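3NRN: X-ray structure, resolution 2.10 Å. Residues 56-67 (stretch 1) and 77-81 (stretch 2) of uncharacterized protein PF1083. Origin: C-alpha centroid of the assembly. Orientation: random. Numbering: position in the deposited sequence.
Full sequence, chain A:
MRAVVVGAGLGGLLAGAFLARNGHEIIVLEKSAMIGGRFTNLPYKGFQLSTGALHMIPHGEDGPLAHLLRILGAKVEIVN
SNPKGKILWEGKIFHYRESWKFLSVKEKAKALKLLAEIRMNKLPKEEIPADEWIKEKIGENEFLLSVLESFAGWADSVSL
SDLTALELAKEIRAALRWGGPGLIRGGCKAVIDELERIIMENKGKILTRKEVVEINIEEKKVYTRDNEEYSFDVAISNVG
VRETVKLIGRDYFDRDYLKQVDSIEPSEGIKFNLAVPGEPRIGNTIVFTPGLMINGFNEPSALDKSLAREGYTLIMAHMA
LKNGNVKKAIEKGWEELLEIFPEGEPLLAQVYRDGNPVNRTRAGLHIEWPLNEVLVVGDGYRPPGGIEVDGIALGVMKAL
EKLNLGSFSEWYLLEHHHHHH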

HETATM    1  N   MSE A  56       3.857  -1.190  -8.289  1.00 25.93           N
HETATM    2  CA  MSE A  56       3.453   0.187  -8.532  1.00 24.17           C
HETATM    3  C   MSE A  56       3.313   0.965  -7.222  1.00 27.62           C
HETATM    4  O   MSE A  56       3.043   0.391  -6.170  1.00 27.47           O
HETATM    5  CB  MSE A  56       2.110   0.151  -9.280  1.00 25.16           C
HETATM    6  CG  MSE A  56       1.475   1.483  -9.673  1.00 30.30           C
HETATM    7 SE   MSE A  56      -0.083   1.216 -10.627  1.00 25.47          SE
HETATM    8  CE  MSE A  56      -1.001   0.262  -9.470  1.00 25.21           C
ATOM      9  N   ILE A  57       3.512   2.273  -7.299  1.00 22.40           N
ATOM     10  CA  ILE A  57       3.385   3.150  -6.147  1.00 22.17           C
ATOM     11  C   ILE A  57       2.207   4.063  -6.491  1.00 25.11           C
ATOM     12  O   ILE A  57       2.155   4.615  -7.582  1.00 25.09           O
ATOM     13  CB  ILE A  57       4.694   3.953  -5.939  1.00 22.89           C
ATOM     14  CG1 ILE A  57       5.843   2.972  -5.669  1.00 15.57           C
ATOM     15  CG2 ILE A  57       4.539   4.953  -4.795  1.00 22.02           C
ATOM     16  CD1 ILE A  57       7.221   3.617  -5.566  1.00 27.29           C
ATOM     17  N   PRO A  58       1.241   4.225  -5.566  1.00 24.61           N
ATOM     18  CA  PRO A  58       0.060   5.067  -5.800  1.00 24.77           C
ATOM     19  C   PRO A  58       0.297   6.467  -6.373  1.00 24.67           C
ATOM     20  O   PRO A  58      -0.469   6.934  -7.220  1.00 21.05           O
ATOM     21  CB  PRO A  58      -0.616   5.105  -4.429  1.00 21.24           C
ATOM     22  CG  PRO A  58      -0.244   3.778  -3.835  1.00 21.86           C
ATOM     23  CD  PRO A  58       1.226   3.681  -4.200  1.00 19.01           C
ATOM     24  N   HIS A  59       1.344   7.141  -5.921  1.00 22.18           N
ATOM     25  CA  HIS A  59       1.619   8.486  -6.415  1.00 20.70           C
ATOM     26  C   HIS A  59       2.951   8.567  -7.147  1.00 18.59           C
ATOM     27  O   HIS A  59       3.542   9.638  -7.266  1.00 22.54           O
ATOM     28  CB  HIS A  59       1.567   9.480  -5.250  1.00 23.44           C
ATOM     29  CG  HIS A  59       0.227   9.543  -4.583  1.00 26.27           C
ATOM     30  ND1 HIS A  59      -0.881  10.091  -5.194  1.00 19.13           N
ATOM     31  CD2 HIS A  59      -0.199   9.069  -3.386  1.00 16.55           C
ATOM     32  CE1 HIS A  59      -1.931   9.949  -4.404  1.00 22.21           C
ATOM     33  NE2 HIS A  59      -1.543   9.332  -3.302  1.00 18.85           N
ATOM     34  N   GLY A  60       3.418   7.419  -7.628  1.00 22.41           N
ATOM     35  CA  GLY A  60       4.665   7.360  -8.370  1.00 22.52           C
ATOM     36  C   GLY A  60       5.896   8.014  -7.765  1.00 24.75           C
ATOM     37  O   GLY A  60       6.273   7.760  -6.617  1.00 19.25           O
ATOM     38  N   GLU A  61       6.518   8.870  -8.564  1.00 24.63           N
ATOM     39  CA  GLU A  61       7.745   9.572  -8.193  1.00 27.24           C
ATOM     40  C   GLU A  61       7.514  10.764  -7.283  1.00 23.12           C
ATOM     41  O   GLU A  61       8.466  11.339  -6.751  1.00 23.64           O
ATOM     42  CB  GLU A  61       8.432  10.101  -9.456  1.00 32.23           C
ATOM     43  CG  GLU A  61       8.143   9.313 -10.733  1.00 34.66           C
ATOM     44  CD  GLU A  61       8.565  10.058 -11.996  1.00 45.39           C
ATOM     45  OE1 GLU A  61       8.294   9.543 -13.105  1.00 34.93           O
ATOM     46  OE2 GLU A  61       9.166  11.155 -11.885  1.00 39.20           O
ATOM     47  N   ASP A  62       6.249  11.118  -7.098  1.00 22.02           N
ATOM     48  CA  ASP A  62       5.889  12.308  -6.342  1.00 20.20           C
ATOM     49  C   ASP A  62       5.406  12.201  -4.906  1.00 26.91           C
ATOM     50  O   ASP A  62       5.326  13.214  -4.213  1.00 22.47           O
ATOM     51  CB  ASP A  62       4.834  13.063  -7.147  1.00 30.31           C
ATOM     52  CG  ASP A  62       5.181  13.134  -8.618  1.00 25.25           C
ATOM     53  OD1 ASP A  62       6.246  13.700  -8.944  1.00 25.08           O
ATOM     54  OD2 ASP A  62       4.397  12.617  -9.439  1.00 33.22           O
ATOM     55  N   GLY A  63       5.084  10.997  -4.452  1.00 20.67           N
ATOM     56  CA  GLY A  63       4.559  10.865  -3.108  1.00 21.36           C
ATOM     57  C   GLY A  63       5.542  10.654  -1.976  1.00 23.48           C
ATOM     58  O   GLY A  63       6.755  10.741  -2.158  1.00 21.73           O
ATOM     59  N   PRO A  64       5.023  10.368  -0.773  1.00 15.95           N
ATOM     60  CA  PRO A  64       5.834  10.138   0.426  1.00 23.91           C
ATOM     61  C   PRO A  64       6.856   9.005   0.256  1.00 19.61           C
ATOM     62  O   PRO A  64       8.003   9.128   0.695  1.00 25.14           O
ATOM     63  CB  PRO A  64       4.786   9.810   1.500  1.00 23.57           C
ATOM     64  CG  PRO A  64       3.546  10.494   1.007  1.00 23.78           C
ATOM     65  CD  PRO A  64       3.586  10.226  -0.473  1.00 18.45           C
ATOM     66  N   LEU A  65       6.446   7.906  -0.375  1.00 16.39           N
ATOM     67  CA  LEU A  65       7.352   6.773  -0.551  1.00 22.78           C
ATOM     68  C   LEU A  65       8.550   7.131  -1.422  1.00 21.37           C
ATOM     69  O   LEU A  65       9.691   6.847  -1.052  1.00 21.34           O
ATOM     70  CB  LEU A  65       6.622   5.556  -1.142  1.00 16.94           C
ATOM     71  CG  LEU A  65       7.493   4.305  -1.356  1.00 17.06           C
ATOM     72  CD1 LEU A  65       8.213   3.926  -0.053  1.00 14.67           C
ATOM     73  CD2 LEU A  65       6.619   3.147  -1.833  1.00 19.33           C
ATOM     74  N   ALA A  66       8.302   7.750  -2.573  1.00 14.10           N
ATOM     75  CA  ALA A  66       9.407   8.142  -3.451  1.00 18.09           C
ATOM     76  C   ALA A  66      10.318   9.119  -2.718  1.00 17.54           C
ATOM     77  O   ALA A  66      11.539   8.997  -2.780  1.00 18.64           O
ATOM     78  CB  ALA A  66       8.889   8.784  -4.719  1.00 15.79           C
ATOM     79  N   HIS A  67       9.722  10.078  -2.011  1.00 17.27           N
ATOM     80  CA  HIS A  67      10.521  11.058  -1.282  1.00 26.82           C
ATOM     81  C   HIS A  67      11.434  10.384  -0.266  1.00 21.96           C
ATOM     82  O   HIS A  67      12.611  10.718  -0.170  1.00 26.90           O
ATOM     83  CB  HIS A  67       9.639  12.071  -0.551  1.00 18.76           C
ATOM     84  CG  HIS A  67      10.423  13.107   0.196  1.00 17.83           C
ATOM     85  ND1 HIS A  67      11.303  13.963  -0.433  1.00 23.30           N
ATOM     86  CD2 HIS A  67      10.506  13.389   1.517  1.00 21.87           C
ATOM     87  CE1 HIS A  67      11.895  14.725   0.470  1.00 30.10           C
ATOM     88  NE2 HIS A  67      11.430  14.396   1.662  1.00 24.76           N
TER
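Stretch 2 (77-81) EIVNS

The most distinctive feature of this contact is a pair of hydrogen bonds by which Asn 80 and Glu 61 each read the other's backbone. The amide N of Glu 61 donates to OD1 of Asn 80 (3.0 Å, N-H...O angle 164°), while the amide N of Asn 80 donates to OE1 of Glu 61 (2.9 Å, 169°). Each residue thus offers its main-chain donor to the side-chain acceptor of its partner, and both bonds are nearly straight. No backbone-to-backbone hydrogen bond joins the two stretches; side chains make the polar connections.

Stretch 1 presents two overlapping turns to stretch 2. After the short strand at 56-57, the chain passes through a type I turn from Ile 57 to Gly 60, closed by Gly 60 N to Ile 57 O (3.1 Å), and then through an overlapping type II' turn from His 59 to Asp 62, closed by Asp 62 N to His 59 O (3.1 Å). Gly 63 follows at the N-cap position, and the helix starts at Pro 64. Stretch 2 is extended, with residues 78-80 in a strand, and it runs past the second turn so that Gly 60 lies nearest Asn 80 (5.2 Å between CA atoms) and Glu 61 nearest Ile 78 (5.8 Å between CA atoms). The pairing therefore descends in stretch 2 as it ascends in stretch 1.

Gly 60 lets the Asn 80 side chain come close. Its phi of 50° favours glycine, and its CA lies 3.2 Å from OD1 of Asn 80. A CB at this position would point toward stretch 2 and fall 1.8 Å from that same oxygen, a severe clash. The amide group of Asn 80 also reaches further along the turn: ND2 donates to OD2 of Asp 62 (2.9 Å, 140°), a more bent bond than the other two. Asn 80 thereby engages two successive residues with the two ends of its carboxamide, although its CA-to-CB bond points sideways.

Glu 61 likewise leaves its backbone sideways and approaches stretch 2 with its end. Its chi1 of -27° lies between the usual wells, while chi2 is t and chi3 is -175°, so the side chain is extended beyond CB and brings its carboxylate to the backbone of Asn 80. On the way CG passes 3.2 Å from Ile 78 O, and OE1 lies 3.5 Å from Val 79 CA. The CB of Val 79 itself points away from stretch 1, as expected from the alternation of an extended strand.

Ile 78 provides the apolar part of the contact and has the largest area covered, 95 of the 345 Å² buried in total. Its CA-to-CB bond points toward stretch 1, and the side chain has chi1 m and chi2 t. Ile 78 CD1 packs against CD1 of Ile 57 at 3.4 Å and lies 4.2 Å from CB of Ala 66 on the helix. Ile 78 CG2 rests 3.6 Å from the carbonyl carbon C of Gly 60. One side chain thus touches the strand, the turn and the helix of stretch 1.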

ATOM      1  N   GLU A  77      14.261   3.122  -9.847  1.00 30.69           N
ATOM      2  CA  GLU A  77      13.632   3.775 -10.986  1.00 30.40           C
ATOM      3  C   GLU A  77      12.128   3.637 -10.966  1.00 28.38           C
ATOM      4  O   GLU A  77      11.586   2.546 -11.166  1.00 23.73           O
ATOM      5  CB  GLU A  77      14.166   3.226 -12.308  1.00 38.70           C
ATOM      6  CG  GLU A  77      13.408   3.769 -13.513  1.00 45.76           C
ATOM      7  CD  GLU A  77      14.157   3.590 -14.814  1.00 55.35           C
ATOM      8  OE1 GLU A  77      14.581   2.452 -15.103  1.00 58.33           O
ATOM      9  OE2 GLU A  77      14.318   4.589 -15.546  1.00 56.45           O
ATOM     10  N   ILE A  78      11.469   4.768 -10.733  1.00 26.51           N
ATOM     11  CA  ILE A  78      10.018   4.849 -10.673  1.00 27.63           C
ATOM     12  C   ILE A  78       9.562   5.781 -11.789  1.00 28.55           C
ATOM     13  O   ILE A  78       9.996   6.928 -11.847  1.00 35.28           O
ATOM     14  CB  ILE A  78       9.564   5.459  -9.340  1.00 22.83           C
ATOM     15  CG1 ILE A  78      10.091   4.622  -8.176  1.00 23.10           C
ATOM     16  CG2 ILE A  78       8.039   5.554  -9.302  1.00 28.02           C
ATOM     17  CD1 ILE A  78       9.930   5.299  -6.827  1.00 28.43           C
ATOM     18  N   VAL A  79       8.677   5.306 -12.659  1.00 26.27           N
ATOM     19  CA  VAL A  79       8.193   6.143 -13.753  1.00 23.86           C
ATOM     20  C   VAL A  79       6.680   6.338 -13.695  1.00 27.83           C
ATOM     21  O   VAL A  79       5.920   5.367 -13.768  1.00 24.23           O
ATOM     22  CB  VAL A  79       8.556   5.531 -15.131  1.00 28.74           C
ATOM     23  CG1 VAL A  79       8.008   6.412 -16.252  1.00 23.08           C
ATOM     24  CG2 VAL A  79      10.070   5.372 -15.250  1.00 23.98           C
ATOM     25  N   ASN A  80       6.246   7.591 -13.569  1.00 22.64           N
ATOM     26  CA  ASN A  80       4.823   7.900 -13.518  1.00 32.85           C
ATOM     27  C   ASN A  80       4.087   7.394 -14.750  1.00 36.21           C
ATOM     28  O   ASN A  80       4.624   7.411 -15.856  1.00 39.54           O
ATOM     29  CB  ASN A  80       4.590   9.409 -13.398  1.00 25.82           C
ATOM     30  CG  ASN A  80       4.902   9.943 -12.014  1.00 37.02           C
ATOM     31  OD1 ASN A  80       4.879   9.201 -11.027  1.00 27.34           O
ATOM     32  ND2 ASN A  80       5.176  11.244 -11.931  1.00 25.65           N
ATOM     33  N   SER A  81       2.850   6.952 -14.541  1.00 40.70           N
ATOM     34  CA  SER A  81       1.993   6.444 -15.609  1.00 43.76           C
ATOM     35  C   SER A  81       1.696   7.535 -16.643  1.00 45.43           C
ATOM     36  O   SER A  81       1.312   8.640 -16.258  1.00 35.24           O
ATOM     37  CB  SER A  81       0.671   5.954 -15.012  1.00 31.17           C
ATOM     38  OG  SER A  81       0.877   4.914 -14.077  1.00 33.13           O
TER